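Local coordinates for protein RNA methyltransferase, TrmH family (Porphyromonas gingivalis, PDB 2I6D) that probably binds RNA and transfers methyl groups to it, as a knotted SAM-dependent methyltransferase of the TrmH (SpoU) family, at residues R24-F28 / Y43-M47; V30-K34 / S79-Q85; V204-E208 / S239-A243. All coordinates share one frame; numbering follows the deposited sequence.

Contact 1 of 3, residues R24-F28 / Y43-M47; sequences REQAF and YRCRM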
ATOM      1  N   ARG A  24      12.654  13.989   1.290  1.00 30.54           N
ATOM      2  CA  ARG A  24      13.122  15.374   1.380  1.00 30.57           C
ATOM      3  C   ARG A  24      12.066  16.332   0.826  1.00 30.45           C
ATOM      4  O   ARG A  24      11.831  17.417   1.386  1.00 29.29           O
ATOM      5  CB  ARG A  24      14.419  15.529   0.604  1.00 30.57           C
ATOM      6  CG  ARG A  24      15.142  16.787   0.916  1.00 31.16           C
ATOM      7  CD  ARG A  24      16.452  16.838   0.226  1.00 29.72           C
ATOM      8  NE  ARG A  24      17.473  16.051   0.907  1.00 29.02           N
ATOM      9  CZ  ARG A  24      18.708  15.904   0.445  1.00 28.69           C
ATOM     10  NH1 ARG A  24      19.063  16.505  -0.682  1.00 28.90           N
ATOM     11  NH2 ARG A  24      19.583  15.164   1.104  1.00 28.68           N
ATOM     12  N   GLU A  25      11.437  15.905  -0.272  1.00 29.40           N
ATOM     13  CA  GLU A  25      10.422  16.697  -0.961  1.00 30.36           C
ATOM     14  C   GLU A  25       9.018  16.461  -0.432  1.00 30.01           C
ATOM     15  O   GLU A  25       8.088  17.180  -0.812  1.00 30.52           O
ATOM     16  CB  GLU A  25      10.436  16.389  -2.465  1.00 30.39           C
ATOM     17  CG  GLU A  25      11.731  16.784  -3.190  1.00 31.20           C
ATOM     18  CD  GLU A  25      12.068  18.257  -3.034  1.00 36.01           C
ATOM     19  OE1 GLU A  25      11.130  19.086  -2.966  1.00 37.14           O
ATOM     20  OE2 GLU A  25      13.275  18.586  -2.977  1.00 37.69           O
ATOM     21  N   GLN A  26       8.865  15.447   0.423  1.00 29.76           N
ATOM     22  CA  GLN A  26       7.552  14.998   0.886  1.00 29.70           C
ATOM     23  C   GLN A  26       6.622  14.875  -0.314  1.00 29.85           C
ATOM     24  O   GLN A  26       5.526  15.443  -0.331  1.00 29.76           O
ATOM     25  CB  GLN A  26       6.976  15.928   1.977  1.00 30.03           C
ATOM     26  CG  GLN A  26       7.662  15.747   3.358  1.00 32.57           C
ATOM     27  CD  GLN A  26       7.450  14.339   3.936  1.00 36.01           C
ATOM     28  OE1 GLN A  26       6.316  13.932   4.227  1.00 38.18           O
ATOM     29  NE2 GLN A  26       8.543  13.589   4.082  1.00 36.86           N
ATOM     30  N   ALA A  27       7.088  14.141  -1.327  1.00 29.33           N
ATOM     31  CA  ALA A  27       6.360  14.005  -2.583  1.00 29.22           C
ATOM     32  C   ALA A  27       6.574  12.623  -3.223  1.00 28.98           C
ATOM     33  O   ALA A  27       7.560  11.935  -2.941  1.00 28.26           O
ATOM     34  CB  ALA A  27       6.782  15.094  -3.556  1.00 28.55           C
ATOM     35  N   PHE A  28       5.650  12.219  -4.088  1.00 28.74           N
ATOM     36  CA  PHE A  28       5.832  10.984  -4.851  1.00 28.28           C
ATOM     37  C   PHE A  28       5.105  11.131  -6.166  1.00 28.62           C
ATOM     38  O   PHE A  28       4.154  11.935  -6.278  1.00 29.53           O
ATOM     39  CB  PHE A  28       5.332   9.756  -4.060  1.00 28.64           C
ATOM     40  CG  PHE A  28       3.826   9.696  -3.899  1.00 27.98           C
ATOM     41  CD1 PHE A  28       3.054   8.934  -4.772  1.00 30.17           C
ATOM     42  CD2 PHE A  28       3.186  10.428  -2.912  1.00 28.22           C
ATOM     43  CE1 PHE A  28       1.669   8.865  -4.623  1.00 29.30           C
ATOM     44  CE2 PHE A  28       1.767  10.367  -2.755  1.00 27.86           C
ATOM     45  CZ  PHE A  28       1.027   9.585  -3.620  1.00 29.28           C
ATOM     46  N   TYR A  43      -5.358  12.998  -2.948  1.00 29.39           N
ATOM     47  CA  TYR A  43      -3.977  13.407  -2.705  1.00 29.89           C
ATOM     48  C   TYR A  43      -3.824  14.804  -3.217  1.00 29.94           C
ATOM     49  O   TYR A  43      -4.549  15.211  -4.117  1.00 29.82           O
ATOM     50  CB  TYR A  43      -2.969  12.480  -3.421  1.00 30.24           C
ATOM     51  CG  TYR A  43      -2.923  11.138  -2.772  1.00 32.03           C
ATOM     52  CD1 TYR A  43      -1.998  10.866  -1.755  1.00 31.55           C
ATOM     53  CD2 TYR A  43      -3.853  10.156  -3.124  1.00 30.90           C
ATOM     54  CE1 TYR A  43      -1.986   9.641  -1.131  1.00 34.11           C
ATOM     55  CE2 TYR A  43      -3.877   8.934  -2.484  1.00 32.37           C
ATOM     56  CZ  TYR A  43      -2.929   8.674  -1.499  1.00 32.78           C
ATOM     57  OH  TYR A  43      -2.940   7.450  -0.875  1.00 34.86           O
ATOM     58  N   ARG A  44      -2.882  15.528  -2.625  1.00 29.48           N
ATOM     59  CA  ARG A  44      -2.652  16.914  -2.972  1.00 30.38           C
ATOM     60  C   ARG A  44      -1.691  16.944  -4.143  1.00 29.76           C
ATOM     61  O   ARG A  44      -0.525  16.608  -3.992  1.00 30.10           O
ATOM     62  CB  ARG A  44      -2.027  17.631  -1.787  1.00 30.20           C
ATOM     63  CG  ARG A  44      -2.435  19.077  -1.627  1.00 33.67           C
ATOM     64  CD  ARG A  44      -1.900  19.925  -2.737  1.00 36.91           C
ATOM     65  NE  ARG A  44      -2.145  21.346  -2.485  1.00 38.87           N
ATOM     66  CZ  ARG A  44      -1.787  22.327  -3.312  1.00 41.24           C
ATOM     67  NH1 ARG A  44      -2.048  23.604  -2.984  1.00 40.55           N
ATOM     68  NH2 ARG A  44      -1.161  22.039  -4.461  1.00 37.79           N
ATOM     69  N   CYS A  45      -2.176  17.377  -5.298  1.00 29.49           N
ATOM     70  CA  CYS A  45      -1.338  17.420  -6.493  1.00 30.05           C
ATOM     71  C   CYS A  45      -0.505  18.722  -6.567  1.00 30.51           C
ATOM     72  O   CYS A  45      -1.050  19.822  -6.484  1.00 30.24           O
ATOM     73  CB  CYS A  45      -2.194  17.219  -7.743  1.00 29.89           C
ATOM     74  SG  CYS A  45      -1.188  17.225  -9.248  1.00 30.51           S
ATOM     75  N   ARG A  46       0.810  18.556  -6.705  1.00 30.76           N
ATOM     76  CA  ARG A  46       1.820  19.616  -6.768  0.50 32.26           C
ATOM     77  C   ARG A  46       2.137  19.979  -8.230  1.00 32.11           C
ATOM     78  O   ARG A  46       2.419  21.126  -8.573  1.00 31.85           O
ATOM     79  CB  ARG A  46       3.077  19.035  -6.095  0.50 32.23           C
ATOM     80  CG  ARG A  46       4.254  19.959  -5.808  0.50 33.76           C
ATOM     81  CD  ARG A  46       5.212  19.241  -4.842  0.50 33.58           C
ATOM     82  NE  ARG A  46       6.569  19.769  -4.867  0.50 37.56           N
ATOM     83  CZ  ARG A  46       7.522  19.450  -3.992  0.50 38.94           C
ATOM     84  NH1 ARG A  46       8.730  19.993  -4.093  0.50 38.52           N
ATOM     85  NH2 ARG A  46       7.269  18.600  -3.009  0.50 39.58           N
HETATM   86  N   MSE A  47       2.150  18.946  -9.071  1.00 32.03           N
HETATM   87  CA  MSE A  47       2.574  19.080 -10.454  1.00 35.01           C
HETATM   88  C   MSE A  47       1.877  18.020 -11.306  1.00 31.92           C
HETATM   89  O   MSE A  47       1.685  16.889 -10.861  1.00 30.63           O
HETATM   90  CB  MSE A  47       4.091  18.926 -10.537  1.00 33.95           C
HETATM   91  CG  MSE A  47       4.634  18.767 -11.934  1.00 39.40           C
HETATM   92 SE   MSE A  47       6.604  18.991 -11.977  1.00 48.91          SE
HETATM   93  CE  MSE A  47       6.651  20.897 -12.341  1.00 47.34           C
TER
HETATM   94  O   HOH W   1       5.278  18.166  -1.638  1.00 45.71           O

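Contact 2 of 3, residues V30-K34 / S79-Q85; sequences VEGPK and STQTTPQ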
ATOM      1  N   VAL A  30       3.081   9.507  -9.669  1.00 28.44           N
ATOM      2  CA  VAL A  30       2.124   8.521 -10.172  1.00 27.73           C
ATOM      3  C   VAL A  30       2.027   8.741 -11.668  1.00 28.14           C
ATOM      4  O   VAL A  30       1.919   9.904 -12.141  1.00 29.29           O
ATOM      5  CB  VAL A  30       0.731   8.711  -9.513  1.00 28.42           C
ATOM      6  CG1 VAL A  30      -0.321   7.676 -10.027  1.00 26.34           C
ATOM      7  CG2 VAL A  30       0.850   8.632  -7.965  1.00 27.25           C
ATOM      8  N   GLU A  31       2.077   7.648 -12.414  1.00 27.42           N
ATOM      9  CA  GLU A  31       2.050   7.705 -13.878  1.00 27.67           C
ATOM     10  C   GLU A  31       0.816   7.070 -14.517  1.00 26.92           C
ATOM     11  O   GLU A  31       0.313   6.016 -14.092  1.00 26.47           O
ATOM     12  CB  GLU A  31       3.321   7.111 -14.473  1.00 27.18           C
ATOM     13  CG  GLU A  31       4.614   7.728 -13.908  1.00 26.26           C
ATOM     14  CD  GLU A  31       5.839   7.189 -14.648  1.00 28.92           C
ATOM     15  OE1 GLU A  31       5.690   6.825 -15.828  1.00 28.47           O
ATOM     16  OE2 GLU A  31       6.937   7.095 -14.053  1.00 28.59           O
ATOM     17  N   GLY A  32       0.329   7.747 -15.546  1.00 26.17           N
ATOM     18  CA  GLY A  32      -0.706   7.206 -16.396  1.00 25.34           C
ATOM     19  C   GLY A  32      -2.092   7.689 -16.024  1.00 25.77           C
ATOM     20  O   GLY A  32      -2.357   7.944 -14.868  1.00 26.05           O
ATOM     21  N   PRO A  33      -2.989   7.811 -17.012  1.00 25.71           N
ATOM     22  CA  PRO A  33      -4.316   8.365 -16.745  1.00 26.14           C
ATOM     23  C   PRO A  33      -5.154   7.592 -15.725  1.00 26.67           C
ATOM     24  O   PRO A  33      -5.949   8.201 -15.021  1.00 26.40           O
ATOM     25  CB  PRO A  33      -5.028   8.314 -18.117  1.00 26.62           C
ATOM     26  CG  PRO A  33      -4.162   7.454 -19.009  1.00 25.95           C
ATOM     27  CD  PRO A  33      -2.773   7.483 -18.438  1.00 25.68           C
ATOM     28  N   LYS A  34      -5.030   6.268 -15.694  1.00 27.00           N
ATOM     29  CA  LYS A  34      -5.917   5.464 -14.837  1.00 27.56           C
ATOM     30  C   LYS A  34      -5.611   5.765 -13.364  1.00 26.63           C
ATOM     31  O   LYS A  34      -6.505   6.101 -12.569  1.00 26.42           O
ATOM     32  CB  LYS A  34      -5.766   3.964 -15.125  1.00 27.55           C
ATOM     33  CG  LYS A  34      -6.318   3.520 -16.449  1.00 29.92           C
ATOM     34  CD  LYS A  34      -6.334   1.980 -16.579  1.00 30.83           C
ATOM     35  CE  LYS A  34      -6.066   1.561 -18.032  1.00 35.01           C
ATOM     36  NZ  LYS A  34      -6.339   0.109 -18.268  1.00 36.31           N
ATOM     37  N   SER A  79      10.089   9.254 -16.883  1.00 25.42           N
ATOM     38  CA  SER A  79       9.397   8.084 -16.333  1.00 26.58           C
ATOM     39  C   SER A  79      10.301   6.987 -15.778  1.00 27.09           C
ATOM     40  O   SER A  79      11.468   6.863 -16.142  1.00 26.37           O
ATOM     41  CB  SER A  79       8.423   7.496 -17.372  1.00 26.51           C
ATOM     42  OG  SER A  79       7.884   6.247 -16.948  1.00 26.68           O
ATOM     43  N   THR A  80       9.720   6.167 -14.903  1.00 27.97           N
ATOM     44  CA  THR A  80      10.396   5.024 -14.339  1.00 28.88           C
ATOM     45  C   THR A  80       9.956   3.762 -15.057  1.00 28.92           C
ATOM     46  O   THR A  80      10.420   2.677 -14.719  1.00 29.21           O
ATOM     47  CB  THR A  80      10.071   4.860 -12.832  1.00 29.29           C
ATOM     48  OG1 THR A  80       8.648   4.727 -12.650  1.00 30.59           O
ATOM     49  CG2 THR A  80      10.582   6.087 -12.044  1.00 30.41           C
ATOM     50  N   GLN A  81       9.063   3.902 -16.035  1.00 28.32           N
ATOM     51  CA  GLN A  81       8.371   2.749 -16.616  1.00 28.60           C
ATOM     52  C   GLN A  81       8.991   2.346 -17.934  1.00 29.09           C
ATOM     53  O   GLN A  81       9.456   3.191 -18.685  1.00 29.21           O
ATOM     54  CB  GLN A  81       6.885   3.051 -16.811  1.00 28.11           C
ATOM     55  CG  GLN A  81       6.116   3.314 -15.507  1.00 29.81           C
ATOM     56  CD  GLN A  81       6.203   2.158 -14.535  1.00 31.16           C
ATOM     57  OE1 GLN A  81       6.922   2.227 -13.536  1.00 33.75           O
ATOM     58  NE2 GLN A  81       5.482   1.080 -14.826  1.00 31.08           N
ATOM     59  N   THR A  82       9.013   1.050 -18.219  1.00 29.50           N
ATOM     60  CA  THR A  82       9.622   0.581 -19.473  1.00 30.34           C
ATOM     61  C   THR A  82       8.886   1.140 -20.701  1.00 30.20           C
ATOM     62  O   THR A  82       9.517   1.525 -21.680  1.00 30.43           O
ATOM     63  CB  THR A  82       9.766  -0.936 -19.503  1.00 30.32           C
ATOM     64  OG1 THR A  82       8.764  -1.507 -18.673  1.00 31.82           O
ATOM     65  CG2 THR A  82      11.121  -1.342 -18.935  1.00 31.43           C
ATOM     66  N   THR A  83       7.562   1.248 -20.609  1.00 30.68           N
ATOM     67  CA  THR A  83       6.754   1.863 -21.676  1.00 31.04           C
ATOM     68  C   THR A  83       5.904   3.006 -21.126  1.00 30.77           C
ATOM     69  O   THR A  83       4.725   2.804 -20.805  1.00 30.44           O
ATOM     70  CB  THR A  83       5.837   0.819 -22.387  1.00 31.06           C
ATOM     71  OG1 THR A  83       6.604  -0.345 -22.705  1.00 31.85           O
ATOM     72  CG2 THR A  83       5.256   1.410 -23.669  1.00 31.69           C
ATOM     73  N   PRO A  84       6.493   4.217 -21.021  1.00 30.53           N
ATOM     74  CA  PRO A  84       5.787   5.281 -20.311  1.00 30.37           C
ATOM     75  C   PRO A  84       4.473   5.688 -20.967  1.00 30.60           C
ATOM     76  O   PRO A  84       4.327   5.622 -22.194  1.00 30.18           O
ATOM     77  CB  PRO A  84       6.779   6.463 -20.354  1.00 30.48           C
ATOM     78  CG  PRO A  84       8.109   5.857 -20.673  1.00 29.88           C
ATOM     79  CD  PRO A  84       7.798   4.674 -21.536  1.00 30.28           C
ATOM     80  N   GLN A  85       3.523   6.071 -20.122  1.00 30.15           N
ATOM     81  CA  GLN A  85       2.266   6.693 -20.512  1.00 30.73           C
ATOM     82  C   GLN A  85       2.408   8.209 -20.366  1.00 30.41           C
ATOM     83  O   GLN A  85       3.077   8.681 -19.437  1.00 32.29           O
ATOM     84  CB  GLN A  85       1.132   6.201 -19.606  1.00 30.40           C
ATOM     85  CG  GLN A  85       0.806   4.733 -19.781  1.00 32.21           C
ATOM     86  CD  GLN A  85      -0.298   4.282 -18.849  1.00 35.73           C
ATOM     87  OE1 GLN A  85      -1.461   4.312 -19.216  1.00 38.90           O
ATOM     88  NE2 GLN A  85       0.062   3.885 -17.634  1.00 36.29           N
TER
HETATM   89  O   HOH W   2       4.088   5.334 -17.363  1.00 37.27           O
HETATM   90  O   HOH W   3       5.377   9.068 -17.837  1.00 40.35           O
HETATM   91  O   HOH W   4       7.344   6.710 -11.404  1.00 40.68           O
HETATM   92  O   HOH W   5      -3.348   4.349 -17.284  1.00 39.34           O

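Contact 3 of 3, residues V204-E208 / S239-A243; sequences VLGSE and SLNVA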
ATOM      1  N   VAL A 204      -1.979  -9.438  11.580  1.00 28.41           N
ATOM      2  CA  VAL A 204      -0.557  -9.305  11.296  1.00 28.60           C
ATOM      3  C   VAL A 204      -0.126 -10.368  10.293  1.00 29.39           C
ATOM      4  O   VAL A 204      -0.389 -11.574  10.492  1.00 29.21           O
ATOM      5  CB  VAL A 204       0.310  -9.455  12.583  1.00 28.50           C
ATOM      6  CG1 VAL A 204       1.824  -9.289  12.245  1.00 27.84           C
ATOM      7  CG2 VAL A 204      -0.132  -8.407  13.717  1.00 27.15           C
ATOM      8  N   LEU A 205       0.575  -9.929   9.252  1.00 29.60           N
ATOM      9  CA  LEU A 205       1.094 -10.827   8.215  1.00 31.03           C
ATOM     10  C   LEU A 205       2.609 -10.632   8.107  1.00 31.89           C
ATOM     11  O   LEU A 205       3.074  -9.495   7.989  1.00 31.93           O
ATOM     12  CB  LEU A 205       0.426 -10.505   6.881  1.00 31.81           C
ATOM     13  CG  LEU A 205      -1.088 -10.806   7.044  1.00 34.40           C
ATOM     14  CD1 LEU A 205      -1.954  -9.800   6.345  1.00 34.95           C
ATOM     15  CD2 LEU A 205      -1.345 -12.242   6.583  1.00 35.92           C
ATOM     16  N   GLY A 206       3.376 -11.719   8.153  1.00 32.83           N
ATOM     17  CA  GLY A 206       4.837 -11.630   7.965  1.00 33.92           C
ATOM     18  C   GLY A 206       5.285 -12.160   6.609  1.00 35.36           C
ATOM     19  O   GLY A 206       4.495 -12.733   5.882  1.00 35.38           O
ATOM     20  N   SER A 207       6.566 -12.037   6.272  1.00 38.08           N
ATOM     21  CA  SER A 207       7.020 -12.652   5.021  1.00 39.78           C
ATOM     22  C   SER A 207       7.000 -14.163   5.136  1.00 40.71           C
ATOM     23  O   SER A 207       7.257 -14.693   6.205  1.00 40.81           O
ATOM     24  CB  SER A 207       8.415 -12.224   4.667  1.00 39.37           C
ATOM     25  OG  SER A 207       9.331 -12.822   5.560  1.00 43.47           O
ATOM     26  N   GLU A 208       6.702 -14.843   4.025  1.00 41.30           N
ATOM     27  CA  GLU A 208       6.822 -16.300   3.924  1.00 42.01           C
ATOM     28  C   GLU A 208       8.255 -16.785   4.220  1.00 41.61           C
ATOM     29  O   GLU A 208       8.433 -17.881   4.757  1.00 42.75           O
ATOM     30  CB  GLU A 208       6.327 -16.774   2.552  1.00 41.84           C
ATOM     31  CG  GLU A 208       6.941 -18.046   2.040  1.00 43.00           C
ATOM     32  CD  GLU A 208       6.536 -18.356   0.609  1.00 43.75           C
ATOM     33  OE1 GLU A 208       6.331 -17.415  -0.203  1.00 45.06           O
ATOM     34  OE2 GLU A 208       6.436 -19.558   0.301  1.00 46.27           O
ATOM     35  N   SER A 239       5.128 -22.874   3.724  1.00 40.62           N
ATOM     36  CA  SER A 239       4.262 -21.713   3.898  1.00 40.09           C
ATOM     37  C   SER A 239       3.629 -21.265   2.593  1.00 38.45           C
ATOM     38  O   SER A 239       4.178 -21.515   1.525  1.00 38.62           O
ATOM     39  CB  SER A 239       5.040 -20.547   4.519  1.00 40.44           C
ATOM     40  OG  SER A 239       4.163 -19.478   4.818  1.00 44.01           O
ATOM     41  N   LEU A 240       2.469 -20.611   2.687  1.00 36.83           N
ATOM     42  CA  LEU A 240       1.853 -19.993   1.522  1.00 34.98           C
ATOM     43  C   LEU A 240       2.467 -18.615   1.326  1.00 34.27           C
ATOM     44  O   LEU A 240       2.884 -17.984   2.288  1.00 32.99           O
ATOM     45  CB  LEU A 240       0.348 -19.826   1.720  1.00 35.77           C
ATOM     46  CG  LEU A 240      -0.530 -21.072   1.605  1.00 35.87           C
ATOM     47  CD1 LEU A 240      -1.927 -20.720   2.067  1.00 36.62           C
ATOM     48  CD2 LEU A 240      -0.502 -21.621   0.172  1.00 36.56           C
ATOM     49  N   ASN A 241       2.513 -18.157   0.074  1.00 32.61           N
ATOM     50  CA  ASN A 241       2.931 -16.792  -0.224  1.00 32.38           C
ATOM     51  C   ASN A 241       2.100 -15.818   0.651  1.00 31.45           C
ATOM     52  O   ASN A 241       0.922 -16.062   0.896  1.00 31.97           O
ATOM     53  CB  ASN A 241       2.728 -16.544  -1.725  1.00 33.18           C
ATOM     54  CG  ASN A 241       2.889 -15.077  -2.101  1.00 36.62           C
ATOM     55  OD1 ASN A 241       1.955 -14.302  -1.980  1.00 38.03           O
ATOM     56  ND2 ASN A 241       4.091 -14.691  -2.530  1.00 35.49           N
ATOM     57  N   VAL A 242       2.714 -14.739   1.145  1.00 29.65           N
ATOM     58  CA  VAL A 242       2.003 -13.843   2.070  1.00 29.92           C
ATOM     59  C   VAL A 242       0.763 -13.177   1.445  1.00 29.35           C
ATOM     60  O   VAL A 242      -0.225 -12.963   2.125  1.00 28.51           O
ATOM     61  CB  VAL A 242       2.964 -12.763   2.691  1.00 29.92           C
ATOM     62  CG1 VAL A 242       3.585 -11.902   1.603  1.00 30.61           C
ATOM     63  CG2 VAL A 242       2.209 -11.903   3.719  1.00 31.53           C
ATOM     64  N   ALA A 243       0.822 -12.830   0.162  1.00 29.31           N
ATOM     65  CA  ALA A 243      -0.333 -12.183  -0.468  1.00 28.64           C
ATOM     66  C   ALA A 243      -1.471 -13.210  -0.629  1.00 29.20           C
ATOM     67  O   ALA A 243      -2.652 -12.874  -0.537  1.00 29.03           O
ATOM     68  CB  ALA A 243       0.076 -11.588  -1.832  1.00 29.40           C
TER
HETATM   69  O   HOH W   6       6.055 -16.941  -2.924  1.00 46.87           O
HETATM   70  O   HOH W   7       7.593 -21.559   2.453  1.00 62.00           O

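Contact 1 of 3, residues R24-F28 / Y43-M47
Arg-46 reaches from the segment 43-47 to Glu-25, where helix 19-25 ends, and grips it with two nitrogens. From CB, CG turns anti to the backbone N (chi1 -171°) and the chain runs extended through CD to NE, carrying the guanidinium to the other segment. The side chain also touches Phe-12 of helix 7-15. At CZ the group begins to meet Glu-25, and its two terminal nitrogens then take different atoms of that residue. NH1 forms a salt bridge with the carboxylate, 2.8 Å from Glu-25 OE1, which it approaches on the anti side and somewhat out of the carboxylate plane. NH2 donates to the backbone Glu-25 O at 2.7 Å, with the acceptor almost exactly in the guanidinium plane; the same NH2 also lies 3.6 Å from Ala-27 CB. The grip is thus end-on, and the carboxylate and guanidinium planes stand 59° apart. Two conformers of Arg-46 were deposited, so these bonds describe one of them and may be partly occupied.

Further along, the edge of Phe-28 is turned toward the face of Tyr-43 in an offset edge-to-face pair, with Phe-28 CZ 3.8 Å from Tyr-43 CD1 and the ring planes 85° apart. The hydroxyl of Tyr-43 is bonded elsewhere, to Leu-154 O.

Both segments flank strand 87-92, whose Val-90 lies against Ala-27. Arg-46 and Met-47 both face Val-90, a classic beta bulge in strand 45-51. In the other segment, Gln-26, with positive phi, is the C-prime residue of the Schellman motif that ends helix 19-25, and a basic group binding a carbonyl at such a helix end would be consistent with a favourable interaction with the helix dipole.

Contact 2 of 3, residues V30-K34 / S79-Q85
Glu-31 turns its carboxylate to Ser-79 and Thr-80, one oxygen to each. Its chain, extended beyond CG (chi2 -174°), carries the carboxylate out to the loop, where each oxygen uses its syn lone pair. OE1 accepts from Ser-79 OG at a short 2.5 Å, while OE2 takes the backbone Thr-80 N at 3.1 Å in a nearly straight bond (169°). Ser-79 OG in turn accepts from Gln-81 N at 2.8 Å, closing an ST turn, so the hydroxyl is fixed between an N-H donor and the carboxylate. Gln-81 CG lies 3.6 Å from Glu-31 OE1. Two waters tie that same OE1 to the backbone N and O of Gln-85, and a third joins Glu-31 OE2 to Thr-80 OG1.

Gln-85, extended beyond CG, brings its amide up to Gly-32, the N-cap residue, with NE2 3.6 Å from Gly-32 CA, and its side chain crosses Pro-33 obliquely. Its other end, OE1, sits 3.5 Å from Pro-33 CD and is linked through a water to Lys-34 N in the first turn of helix 33-39.

Strand 27-31 forms one outer edge of its sheet, beside strand 87-92: Gly-32 bonds through its backbone to Leu-87, and Glu-31 touches Met-88. Helix 144-148 packs nearby, where Gln-148 accepts from Glu-31 N and Pro-144 touches Thr-80.

Contact 3 of 3, residues V204-E208 / S239-A243
Near the C-terminal end of strand 201-206, the chain from Leu-205 to Glu-208 heads 130° away from the direction of Ser-239 to Val-242, and the backbones come nearest at Glu-208 and Asn-241, whose CA atoms are 5.7 Å apart.

Two side chains carry the contact, one from each segment. Val-242, at the start of helix 242-255, presses a single methyl against the strand end: CG2, anti to its own backbone N, lies 3.3 Å from Gly-206 O and 3.9 Å from Leu-205 CB. That places an apolar branch beside the peptide carbonyl, while Leu-205 continues onto Thr-246 and Leu-249 of the same helix.

Glu-208, with CG anti to its backbone N and the chain extended beyond, runs along Ser-239 to Asn-241, with contacts made mostly by carbon and by water. Its CB lies 3.7 Å from Leu-240 O, its CG packs on Ser-239 CB, and its OE1 comes 3.5 Å from Asn-241 CA. OE2 and Ser-239 O are both acceptors, 3.2 Å apart, and do not bond. Water joins the ends instead: one molecule gives to Glu-208 OE1 at 2.8 Å and accepts from Asn-241 ND2, and another, more weakly, links OE2 to Ser-239 N. Asn-241 is the helix N-cap, its OD1 accepting from Ile-244 N and, weakly, from Ala-243 N; ND2 also donates to Asn-116 OD1 of helix 114-127.

The sequences LGSE and SLNVA match the conserved second and third motifs of SpoU-type methyltransferases, which in relatives build the trefoil knot and the SAM pocket. An acetic acid molecule about 4 Å from Val-242, probably from the crystallisation liquor, may mark such a pocket, where the strand end meets the start of helix 242-255.

Contacts 1 and 2 lie in the MRM3-like, probably substrate-binding, part and share strand 27-31, whose two ends they hold in turn; their centres are about 17 Å apart and their segments alternate along the chain. Contact 3 lies in the SpoU methylase part, its centre about 31 Å from that of contact 1 and on the far side of the chain's centre. All three are only partly buried. Contact 1 pairs an ion pair with an aromatic pair, and contact 2 sinks one buried carboxylate into a loop with direct bonds and waters. Contact 3 has no direct bond between its segments and relies on a buried valine methyl and bridging waters around an exposed glutamate.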